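Local coordinates for protein amidase, hydantoinase/carbamoylase family (PDB 5TP4) that probably hydrolyses N-carbamoyl-L-amino acids with the help of zinc, as a two-domain amidase of the peptidase M20 family, at residues B[194-199]-B[377-382]; B[213-218]-B[336-341]; B[91-96]-B[106-111]; B[348-353]-B[405-410]. All blocks are in the same frame, centred on the assembly; numbering follows the deposited sequence.

Contact 1: B[194-199]-B[377-382]; sequences YFEAHI and TAMVFI. With ZN (zinc ion), chain P.
Glu196 and Met379 lie side by side on neighbouring parallel strands, 194-199 and 377-382, in the central sheet of the M20 catalytic domain. Both point to the same face as Tyr194, Thr377, His198 and Phe381, the face that carries the zinc site. Glu196 CG is anti to its backbone N (chi1 175°), and its CG meets Met379 CE at 3.9 Å. The thioether bends at its last torsion (chi3 73°), and the same methyl reaches His198 CB at 3.7 Å. Tyr194 and Thr377 also run alongside each other, with Thr377 CG2 at the tyrosine ring edge. Tyr194 OH donates a hydrogen bond to Glu196 OE2 at 2.7 Å from above the carboxylate plane, while OE1 is hydrogen-bonded to Ser91 OG. On the other face Ala378 CB sits against Phe195 CE2, and helices 340-353 and 398-416 cover that side. Ile199 and Ile382 cross at a slant there, CG2 against CG1. Five backbone hydrogen bonds join the strands, from Ala378 N to Tyr194 O at one end to Ile382 N to His198 O at the other. The His198 ring is fixed from two sides of its rim: NE2 binds zinc at 2.4 Å, and ND1 donates to a lone pair of Ile199 O at 2.7 Å, nearly straight at 173° and in the plane of the ring.

Contact 2: B[213-218]-B[336-341]; sequences GIVTGG and TPFDRG. With EDO (1,2-ethanediol), chain T.
An antiparallel strand pairing, followed by a two-residue link to helix 340-353, sets one face of the Phe338 ring against Gly217 CA in the catalytic-domain sheet. Gly218 and Thr336 form the hydrogen-bonded pair, with Gly218 N giving to Thr336 O at 2.9 Å and Thr336 N returning to Gly218 O at 3.1 Å; Gly217 and Pro337 are the non-hydrogen-bonded pair beside it. One residue on, Phe338 N donates to Thr216 O at 3.0 Å, which extends the pairing past the strand end. Phe338 CG is anti to its own carbonyl carbon (chi1 -70°). Gly217 CA stands 3.6 Å from the ring centroid, only 8° off the normal, a clear CH-pi contact. A beta carbon on Gly217 would clash with Thr336 O and Pro337 CA, and the backbone conformation would jam a side chain against the preceding carbonyl. The Val215 side chain lies at a slant to that of Phe338, with CG1 3.6 Å from CE2, while Val215 O lies at the ring edge. An ethanediol, probably a crystallisation additive, has O1 2.7 Å from Thr336 OG1, a hydroxyl that is hydrogen-bonded to Arg373 NH2. Asp339 then N-caps helix 340-353 by bonding Cys342 N. Helix 367-372 packs on Phe338 through Ile369 and Ala372, and strand 377-382 meets the same ring through Thr377 and Met379.

Contact 3: B[91-96]-B[106-111]; sequences SHLDTQ and YGVLAG. With ZN (zinc ion), chain P.
Apolar packing with one bridging water sets Val108, on helix 105-121, against Ser91, the backbone N of His92 and the Leu93 side chain. The loop 91-96 leaves the end of strand 87-91 in the M20 catalytic domain, and the helix packs directly behind the loop that carries a zinc ligand. Val108 CG2 is anti to its own carbonyl carbon and presses on the loop backbone, 3.4 Å from His92 N and 3.6 Å from Ser91 C. The other methyl, CG1, takes the position anti to the backbone N (chi1 174°) and meets Leu93 CD2 at 3.9 Å, the two side chains crossing at about a right angle. Phe54 of helix 45-60 packs on both of them. Gly107 brings the helix close to the strand end: its CA lies 3.9 Å from Ser91 CB, and a beta carbon there would clash with that atom. A water links the same two residues, donating to Ser91 OG and accepting from Gly107 N, and Ser91 OG has its further partner in Glu196 OE1. On the loop's far side from Val108, His92 turns toward the metal site, and Glu137 and Glu138 lie against it. Asp94 holds the backbone amides of both glutamates with its carboxylate, a second-shell link to residues seen as zinc ligands in this protein, though neither binds zinc in this chain. The imidazole makes weak bonds through ND1 to Asp94 O and OD1, while His92 NE2 binds zinc at 2.5 Å.

Contact 4: B[348-353]-B[405-410]; sequences RAAEAF and TNVLLN
Phe353 reaches across from helix 340-353 to Asn406 and Asn410, one turn apart on helix 398-416. Asn406 CB sits over one face of the phenyl ring, offset toward the rim, 4.3 Å from the centroid in a CH-pi contact. Asn410 comes in at the edge instead, with ND2 close to the ring plane and 3.4 Å from Phe353 CE2. The two amides therefore stand differently to the ring: that of Asn406 is nearly parallel to it, 9° apart, and that of Asn410 is turned by 70°. Further along, Ala349 CB packs on Val407 CG1 at 3.9 Å and on Asn410 CB at 4.0 Å, while Val407 CG2 lies 3.9 Å from Ala350 CA. The two segments cross at 122° with their axes 8.7 Å apart, alanine methyls against Val407, in two of the helices that cover one face of the catalytic-domain sheet. Ile212 of strand 212-229 touches both Ala350 and Val407. The Asn410 amide is held in place by its bond from ND2 to Asn406 O, 3.0 Å long and almost straight; Asn410 N reaches that oxygen from the opposite face of its plane. Outside the pair, Asn410 OD1 is hydrogen-bonded to NE2 of His7, a residue of the purification tag, and ND2 also to Leu13 O; Asn406 OD1 accepts from Ile15 N. Tyr355 stacks on the Phe353 ring and its hydroxyl bonds Asn406 ND2.

Contacts 1 and 3 are fully buried and share the zinc and two of its waters, each supplying one histidine. Contact 2 is partly buried and does not touch contact 3, yet strand 212-229 neighbours strand 377-382, so Phe381 O and Gly213 N tie it to contact 1. Contact 4 lies about 21 Å from the chain centre, away from the metal, but Leu408 packs on Phe195 and Ala197 of contact 1. Helix 340-353 serves contacts 2 and 4. Contact 1 rests on five backbone bonds and contact 2 on three plus the Phe338 ring, whereas contacts 3 and 4 have no direct hydrogen bonds between their segments and rely on packing.

Contact 1: B[194-199]-B[377-382]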
# COMPACT_ATOMS: atom_id res chain seq x y z
N TYR B 194 -13.65 -34.86 -20.85
CA TYR B 194 -12.82 -33.73 -21.23
C TYR B 194 -11.49 -33.89 -20.53
O TYR B 194 -11.45 -34.03 -19.30
CB TYR B 194 -13.46 -32.39 -20.85
CG TYR B 194 -12.57 -31.21 -21.12
CD1 TYR B 194 -12.51 -30.65 -22.39
CD2 TYR B 194 -11.80 -30.63 -20.10
CE1 TYR B 194 -11.71 -29.56 -22.64
CE2 TYR B 194 -10.97 -29.55 -20.37
CZ TYR B 194 -10.94 -29.03 -21.64
OH TYR B 194 -10.15 -27.93 -21.94
N PHE B 195 -10.40 -33.85 -21.29
CA PHE B 195 -9.06 -33.90 -20.73
C PHE B 195 -8.27 -32.65 -21.12
O PHE B 195 -8.36 -32.18 -22.26
CB PHE B 195 -8.31 -35.14 -21.23
CG PHE B 195 -8.85 -36.45 -20.72
CD1 PHE B 195 -9.84 -37.12 -21.42
CD2 PHE B 195 -8.32 -37.02 -19.57
CE1 PHE B 195 -10.32 -38.34 -20.97
CE2 PHE B 195 -8.78 -38.23 -19.10
CZ PHE B 195 -9.79 -38.90 -19.79
N GLU B 196 -7.47 -32.12 -20.19
CA GLU B 196 -6.66 -30.94 -20.50
C GLU B 196 -5.28 -31.14 -19.92
O GLU B 196 -5.16 -31.37 -18.71
CB GLU B 196 -7.30 -29.67 -19.92
CG GLU B 196 -6.45 -28.44 -20.11
CD GLU B 196 -7.24 -27.14 -20.10
OE1 GLU B 196 -6.61 -26.06 -20.22
OE2 GLU B 196 -8.49 -27.19 -19.99
N ALA B 197 -4.25 -31.05 -20.77
CA ALA B 197 -2.88 -31.02 -20.28
C ALA B 197 -2.43 -29.58 -20.11
O ALA B 197 -2.76 -28.71 -20.93
CB ALA B 197 -1.97 -31.79 -21.24
N HIS B 198 -1.67 -29.31 -19.04
CA HIS B 198 -1.25 -27.94 -18.77
C HIS B 198 0.02 -27.95 -17.94
O HIS B 198 0.25 -28.87 -17.15
CB HIS B 198 -2.37 -27.18 -18.02
CG HIS B 198 -2.35 -25.70 -18.22
ND1 HIS B 198 -1.46 -24.88 -17.55
CD2 HIS B 198 -3.10 -24.89 -19.00
CE1 HIS B 198 -1.65 -23.63 -17.94
NE2 HIS B 198 -2.65 -23.60 -18.80
N ILE B 199 0.83 -26.91 -18.10
CA ILE B 199 1.92 -26.73 -17.14
C ILE B 199 1.33 -26.40 -15.77
O ILE B 199 0.25 -25.82 -15.66
CB ILE B 199 2.93 -25.65 -17.59
CG1 ILE B 199 2.26 -24.28 -17.82
CG2 ILE B 199 3.68 -26.11 -18.84
CD1 ILE B 199 3.25 -23.13 -17.87
N THR B 377 -14.25 -34.91 -16.26
CA THR B 377 -13.07 -34.12 -16.59
C THR B 377 -11.85 -34.58 -15.80
O THR B 377 -11.97 -34.99 -14.64
CB THR B 377 -13.34 -32.62 -16.31
OG1 THR B 377 -14.31 -32.14 -17.26
CG2 THR B 377 -12.07 -31.77 -16.42
N ALA B 378 -10.68 -34.51 -16.44
CA ALA B 378 -9.42 -34.72 -15.72
C ALA B 378 -8.37 -33.83 -16.35
O ALA B 378 -8.53 -33.36 -17.48
CB ALA B 378 -8.94 -36.19 -15.74
N MET B 379 -7.29 -33.61 -15.60
CA MET B 379 -6.18 -32.84 -16.15
C MET B 379 -4.85 -33.56 -15.92
O MET B 379 -4.68 -34.32 -14.96
CB MET B 379 -6.06 -31.44 -15.54
CG MET B 379 -7.16 -30.45 -15.98
SD MET B 379 -6.82 -28.79 -15.29
CE MET B 379 -5.45 -28.28 -16.31
N VAL B 380 -3.90 -33.28 -16.82
CA VAL B 380 -2.52 -33.72 -16.68
C VAL B 380 -1.67 -32.48 -16.48
O VAL B 380 -1.58 -31.65 -17.39
CB VAL B 380 -2.01 -34.49 -17.92
CG1 VAL B 380 -0.60 -35.09 -17.61
CG2 VAL B 380 -2.98 -35.60 -18.35
N PHE B 381 -1.02 -32.36 -15.31
CA PHE B 381 -0.02 -31.31 -15.12
C PHE B 381 1.38 -31.83 -15.42
O PHE B 381 1.70 -32.99 -15.11
CB PHE B 381 0.03 -30.79 -13.68
CG PHE B 381 -0.94 -29.67 -13.36
CD1 PHE B 381 -1.74 -29.08 -14.30
CD2 PHE B 381 -1.03 -29.25 -12.04
CE1 PHE B 381 -2.62 -28.05 -13.95
CE2 PHE B 381 -1.91 -28.23 -11.67
CZ PHE B 381 -2.70 -27.63 -12.62
N ILE B 382 2.22 -30.96 -15.97
CA ILE B 382 3.66 -31.19 -16.08
C ILE B 382 4.39 -30.09 -15.32
O ILE B 382 3.85 -28.99 -15.10
CB ILE B 382 4.14 -31.26 -17.56
CG1 ILE B 382 3.88 -29.95 -18.33
CG2 ILE B 382 3.49 -32.46 -18.25
CD1 ILE B 382 4.68 -29.86 -19.63
ZN ZN P . -3.64 -21.49 -19.36
O HOH W 1 -5.74 -22.59 -18.77
O HOH W 2 -4.11 -19.84 -17.88

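Contact 2: B[213-218]-B[336-341]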
# COMPACT_ATOMS: atom_id res chain seq x y z
N GLY B 213 1.64 -34.44 -12.73
CA GLY B 213 0.69 -34.04 -11.71
C GLY B 213 -0.67 -34.62 -12.05
O GLY B 213 -1.23 -34.32 -13.11
N ILE B 214 -1.18 -35.50 -11.19
CA ILE B 214 -2.52 -36.09 -11.33
C ILE B 214 -3.48 -35.08 -10.71
O ILE B 214 -3.62 -35.02 -9.49
CB ILE B 214 -2.60 -37.46 -10.64
CG1 ILE B 214 -1.61 -38.44 -11.25
CG2 ILE B 214 -4.03 -38.04 -10.77
CD1 ILE B 214 -1.23 -39.57 -10.30
N VAL B 215 -4.14 -34.27 -11.54
CA VAL B 215 -4.84 -33.10 -10.99
C VAL B 215 -6.18 -33.54 -10.42
O VAL B 215 -6.96 -34.22 -11.10
CB VAL B 215 -5.01 -32.00 -12.05
CG1 VAL B 215 -5.52 -30.77 -11.39
CG2 VAL B 215 -3.68 -31.68 -12.74
N THR B 216 -6.47 -33.13 -9.19
CA THR B 216 -7.66 -33.62 -8.52
C THR B 216 -8.88 -32.71 -8.68
O THR B 216 -10.01 -33.19 -8.51
CB THR B 216 -7.37 -33.88 -7.03
OG1 THR B 216 -6.98 -32.67 -6.39
CG2 THR B 216 -6.23 -34.85 -6.90
N GLY B 217 -8.67 -31.45 -9.01
CA GLY B 217 -9.75 -30.49 -9.04
C GLY B 217 -9.20 -29.10 -8.78
O GLY B 217 -7.99 -28.90 -8.73
N GLY B 218 -10.12 -28.16 -8.61
CA GLY B 218 -9.76 -26.79 -8.28
C GLY B 218 -10.19 -26.47 -6.86
O GLY B 218 -11.00 -27.20 -6.27
N THR B 336 -14.00 -27.37 -7.05
CA THR B 336 -14.40 -28.00 -8.31
C THR B 336 -13.69 -29.33 -8.45
O THR B 336 -12.65 -29.44 -9.10
CB THR B 336 -14.08 -27.09 -9.51
OG1 THR B 336 -14.52 -25.75 -9.20
CG2 THR B 336 -14.81 -27.59 -10.76
N PRO B 337 -14.24 -30.39 -7.86
CA PRO B 337 -13.61 -31.71 -8.02
C PRO B 337 -13.71 -32.22 -9.45
O PRO B 337 -14.71 -32.02 -10.14
CB PRO B 337 -14.41 -32.60 -7.06
CG PRO B 337 -15.68 -31.86 -6.83
CD PRO B 337 -15.36 -30.42 -6.91
N PHE B 338 -12.64 -32.89 -9.88
CA PHE B 338 -12.64 -33.57 -11.17
C PHE B 338 -13.22 -34.97 -11.03
O PHE B 338 -13.48 -35.46 -9.93
CB PHE B 338 -11.21 -33.59 -11.74
CG PHE B 338 -10.71 -32.25 -12.17
CD1 PHE B 338 -11.60 -31.20 -12.39
CD2 PHE B 338 -9.36 -32.04 -12.37
CE1 PHE B 338 -11.14 -29.94 -12.79
CE2 PHE B 338 -8.87 -30.80 -12.79
CZ PHE B 338 -9.76 -29.74 -12.99
N ASP B 339 -13.47 -35.62 -12.16
CA ASP B 339 -14.17 -36.89 -12.16
C ASP B 339 -13.23 -38.00 -11.72
O ASP B 339 -12.17 -38.18 -12.33
CB ASP B 339 -14.69 -37.18 -13.56
CG ASP B 339 -15.33 -38.54 -13.66
OD1 ASP B 339 -16.47 -38.67 -13.14
OD2 ASP B 339 -14.69 -39.45 -14.23
N ARG B 340 -13.62 -38.74 -10.67
CA ARG B 340 -12.73 -39.77 -10.13
C ARG B 340 -12.27 -40.75 -11.20
O ARG B 340 -11.09 -41.10 -11.26
CB ARG B 340 -13.41 -40.52 -8.98
CG ARG B 340 -12.45 -41.50 -8.29
CD ARG B 340 -13.05 -42.32 -7.13
NE ARG B 340 -14.22 -43.13 -7.50
CZ ARG B 340 -14.22 -44.11 -8.40
NH1 ARG B 340 -13.13 -44.45 -9.07
NH2 ARG B 340 -15.35 -44.76 -8.64
N GLY B 341 -13.18 -41.17 -12.08
CA GLY B 341 -12.82 -42.14 -13.10
C GLY B 341 -11.83 -41.60 -14.13
O GLY B 341 -10.91 -42.32 -14.53
C1 EDO T . -11.93 -23.51 -8.87
O1 EDO T . -12.32 -24.66 -8.10
C2 EDO T . -12.54 -22.26 -8.26
O2 EDO T . -13.97 -22.31 -8.34

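Contact 3: B[91-96]-B[106-111]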
# COMPACT_ATOMS: atom_id res chain seq x y z
N SER B 91 -7.53 -26.95 -24.48
CA SER B 91 -6.92 -25.89 -23.69
C SER B 91 -7.18 -24.60 -24.46
O SER B 91 -8.29 -24.42 -24.98
CB SER B 91 -5.43 -26.15 -23.42
OG SER B 91 -5.01 -25.41 -22.28
N HIS B 92 -6.20 -23.69 -24.59
CA HIS B 92 -6.46 -22.43 -25.27
C HIS B 92 -5.20 -21.88 -25.94
O HIS B 92 -4.11 -21.99 -25.38
CB HIS B 92 -6.99 -21.38 -24.29
CG HIS B 92 -6.01 -20.99 -23.24
ND1 HIS B 92 -5.21 -19.87 -23.34
CD2 HIS B 92 -5.68 -21.58 -22.06
CE1 HIS B 92 -4.44 -19.78 -22.28
NE2 HIS B 92 -4.69 -20.81 -21.49
N LEU B 93 -5.39 -21.25 -27.10
CA LEU B 93 -4.28 -20.65 -27.83
C LEU B 93 -4.09 -19.18 -27.51
O LEU B 93 -3.01 -18.65 -27.77
CB LEU B 93 -4.50 -20.81 -29.34
CG LEU B 93 -4.37 -22.27 -29.82
CD1 LEU B 93 -4.85 -22.38 -31.27
CD2 LEU B 93 -2.92 -22.78 -29.68
N ASP B 94 -5.09 -18.52 -26.91
CA ASP B 94 -4.91 -17.11 -26.61
C ASP B 94 -4.02 -16.92 -25.36
O ASP B 94 -3.79 -17.85 -24.58
CB ASP B 94 -6.27 -16.41 -26.44
CG ASP B 94 -7.00 -16.80 -25.15
OD1 ASP B 94 -7.37 -17.99 -24.99
OD2 ASP B 94 -7.24 -15.89 -24.31
N THR B 95 -3.51 -15.69 -25.20
CA THR B 95 -2.51 -15.42 -24.17
C THR B 95 -2.87 -14.16 -23.39
O THR B 95 -3.72 -13.36 -23.80
CB THR B 95 -1.11 -15.21 -24.76
OG1 THR B 95 -1.09 -13.98 -25.51
CG2 THR B 95 -0.73 -16.38 -25.70
N GLN B 96 -2.13 -13.96 -22.31
CA GLN B 96 -2.03 -12.68 -21.64
C GLN B 96 -1.29 -11.68 -22.53
O GLN B 96 -0.71 -12.07 -23.55
CB GLN B 96 -1.31 -12.85 -20.30
CG GLN B 96 -2.14 -13.59 -19.28
CD GLN B 96 -3.22 -12.71 -18.69
OE1 GLN B 96 -3.01 -11.51 -18.47
NE2 GLN B 96 -4.39 -13.29 -18.46
N TYR B 106 0.32 -25.56 -24.83
CA TYR B 106 0.80 -26.93 -24.64
C TYR B 106 -0.35 -27.94 -24.75
O TYR B 106 -0.23 -28.94 -25.45
CB TYR B 106 1.50 -27.08 -23.28
CG TYR B 106 1.71 -28.53 -22.89
CD1 TYR B 106 2.35 -29.42 -23.76
CD2 TYR B 106 1.28 -29.01 -21.67
CE1 TYR B 106 2.52 -30.76 -23.40
CE2 TYR B 106 1.47 -30.31 -21.31
CZ TYR B 106 2.08 -31.19 -22.18
OH TYR B 106 2.26 -32.50 -21.78
N GLY B 107 -1.49 -27.67 -24.10
CA GLY B 107 -2.56 -28.65 -24.12
C GLY B 107 -3.26 -28.79 -25.47
O GLY B 107 -3.71 -29.89 -25.83
N VAL B 108 -3.35 -27.70 -26.23
CA VAL B 108 -3.90 -27.76 -27.57
C VAL B 108 -2.98 -28.57 -28.48
O VAL B 108 -3.43 -29.47 -29.20
CB VAL B 108 -4.11 -26.33 -28.11
CG1 VAL B 108 -4.56 -26.34 -29.60
CG2 VAL B 108 -5.12 -25.58 -27.22
N LEU B 109 -1.69 -28.28 -28.45
CA LEU B 109 -0.78 -28.99 -29.34
C LEU B 109 -0.47 -30.39 -28.87
O LEU B 109 -0.12 -31.24 -29.69
CB LEU B 109 0.51 -28.19 -29.54
CG LEU B 109 0.28 -26.80 -30.18
CD1 LEU B 109 1.65 -26.11 -30.39
CD2 LEU B 109 -0.52 -26.87 -31.50
N ALA B 110 -0.66 -30.66 -27.58
CA ALA B 110 -0.65 -32.04 -27.12
C ALA B 110 -1.78 -32.83 -27.77
O ALA B 110 -1.58 -33.95 -28.23
CB ALA B 110 -0.76 -32.11 -25.60
N GLY B 111 -2.97 -32.23 -27.86
CA GLY B 111 -4.04 -32.90 -28.57
C GLY B 111 -3.69 -33.19 -30.01
O GLY B 111 -3.96 -34.28 -30.53
ZN ZN P . -3.64 -21.49 -19.36
O HOH W 3 -2.44 -26.23 -21.83
O HOH W 1 -5.74 -22.59 -18.77
O HOH W 2 -4.11 -19.84 -17.88

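Contact 4: B[348-353]-B[405-410]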
# COMPACT_ATOMS: atom_id res chain seq x y z
N ARG B 348 -3.36 -44.13 -13.91
CA ARG B 348 -2.95 -45.43 -14.42
C ARG B 348 -1.96 -45.29 -15.56
O ARG B 348 -1.04 -46.11 -15.69
CB ARG B 348 -4.17 -46.25 -14.87
CG ARG B 348 -5.14 -46.65 -13.77
CD ARG B 348 -6.33 -47.45 -14.38
NE ARG B 348 -7.21 -47.99 -13.34
CZ ARG B 348 -7.02 -49.18 -12.76
NH1 ARG B 348 -6.01 -49.97 -13.13
NH2 ARG B 348 -7.85 -49.58 -11.81
N ALA B 349 -2.15 -44.27 -16.42
CA ALA B 349 -1.20 -44.08 -17.51
C ALA B 349 0.17 -43.71 -16.96
O ALA B 349 1.20 -44.25 -17.42
CB ALA B 349 -1.70 -43.02 -18.49
N ALA B 350 0.20 -42.81 -15.97
CA ALA B 350 1.48 -42.46 -15.37
C ALA B 350 2.14 -43.69 -14.76
O ALA B 350 3.35 -43.90 -14.90
CB ALA B 350 1.31 -41.38 -14.30
N GLU B 351 1.35 -44.51 -14.07
CA GLU B 351 1.96 -45.67 -13.41
C GLU B 351 2.45 -46.68 -14.43
O GLU B 351 3.51 -47.30 -14.23
CB GLU B 351 0.96 -46.32 -12.44
CG GLU B 351 0.64 -45.38 -11.28
CD GLU B 351 -0.39 -45.96 -10.32
OE1 GLU B 351 -0.53 -47.20 -10.28
OE2 GLU B 351 -1.04 -45.16 -9.60
N ALA B 352 1.71 -46.87 -15.53
CA ALA B 352 2.12 -47.86 -16.52
C ALA B 352 3.49 -47.53 -17.12
O ALA B 352 4.28 -48.43 -17.42
CB ALA B 352 1.08 -47.97 -17.64
N PHE B 353 3.76 -46.24 -17.34
CA PHE B 353 5.03 -45.77 -17.87
C PHE B 353 6.12 -45.68 -16.80
O PHE B 353 7.31 -45.50 -17.13
CB PHE B 353 4.84 -44.38 -18.49
CG PHE B 353 4.36 -44.41 -19.90
CD1 PHE B 353 5.25 -44.63 -20.93
CD2 PHE B 353 3.03 -44.20 -20.20
CE1 PHE B 353 4.82 -44.64 -22.25
CE2 PHE B 353 2.58 -44.21 -21.52
CZ PHE B 353 3.48 -44.44 -22.55
N THR B 405 2.42 -35.76 -22.43
CA THR B 405 1.59 -36.10 -23.57
C THR B 405 1.43 -37.61 -23.74
O THR B 405 0.37 -38.07 -24.19
CB THR B 405 2.14 -35.45 -24.83
OG1 THR B 405 2.41 -34.07 -24.54
CG2 THR B 405 1.14 -35.49 -26.00
N ASN B 406 2.46 -38.39 -23.40
CA ASN B 406 2.28 -39.85 -23.35
C ASN B 406 1.17 -40.23 -22.38
O ASN B 406 0.38 -41.14 -22.66
CB ASN B 406 3.58 -40.53 -22.94
CG ASN B 406 4.60 -40.54 -24.06
OD1 ASN B 406 4.24 -40.40 -25.25
ND2 ASN B 406 5.87 -40.74 -23.71
N VAL B 407 1.10 -39.55 -21.23
CA VAL B 407 0.04 -39.83 -20.27
C VAL B 407 -1.31 -39.40 -20.83
O VAL B 407 -2.30 -40.14 -20.75
CB VAL B 407 0.33 -39.15 -18.92
CG1 VAL B 407 -0.92 -39.18 -18.02
CG2 VAL B 407 1.50 -39.86 -18.22
N LEU B 408 -1.37 -38.20 -21.42
CA LEU B 408 -2.61 -37.73 -22.03
C LEU B 408 -3.09 -38.70 -23.08
O LEU B 408 -4.27 -39.07 -23.13
CB LEU B 408 -2.39 -36.35 -22.65
CG LEU B 408 -3.62 -35.74 -23.38
CD1 LEU B 408 -4.71 -35.43 -22.31
CD2 LEU B 408 -3.21 -34.49 -24.14
N LEU B 409 -2.17 -39.14 -23.94
CA LEU B 409 -2.53 -40.04 -25.03
C LEU B 409 -3.16 -41.31 -24.49
O LEU B 409 -4.16 -41.80 -25.04
CB LEU B 409 -1.27 -40.40 -25.82
CG LEU B 409 -1.32 -41.60 -26.77
CD1 LEU B 409 -2.23 -41.29 -27.99
CD2 LEU B 409 0.11 -41.92 -27.23
N ASN B 410 -2.55 -41.90 -23.46
CA ASN B 410 -3.01 -43.21 -23.05
C ASN B 410 -4.24 -43.12 -22.17
O ASN B 410 -5.06 -44.05 -22.17
CB ASN B 410 -1.88 -43.98 -22.37
CG ASN B 410 -0.95 -44.61 -23.38
OD1 ASN B 410 -1.19 -45.72 -23.82
ND2 ASN B 410 0.09 -43.86 -23.81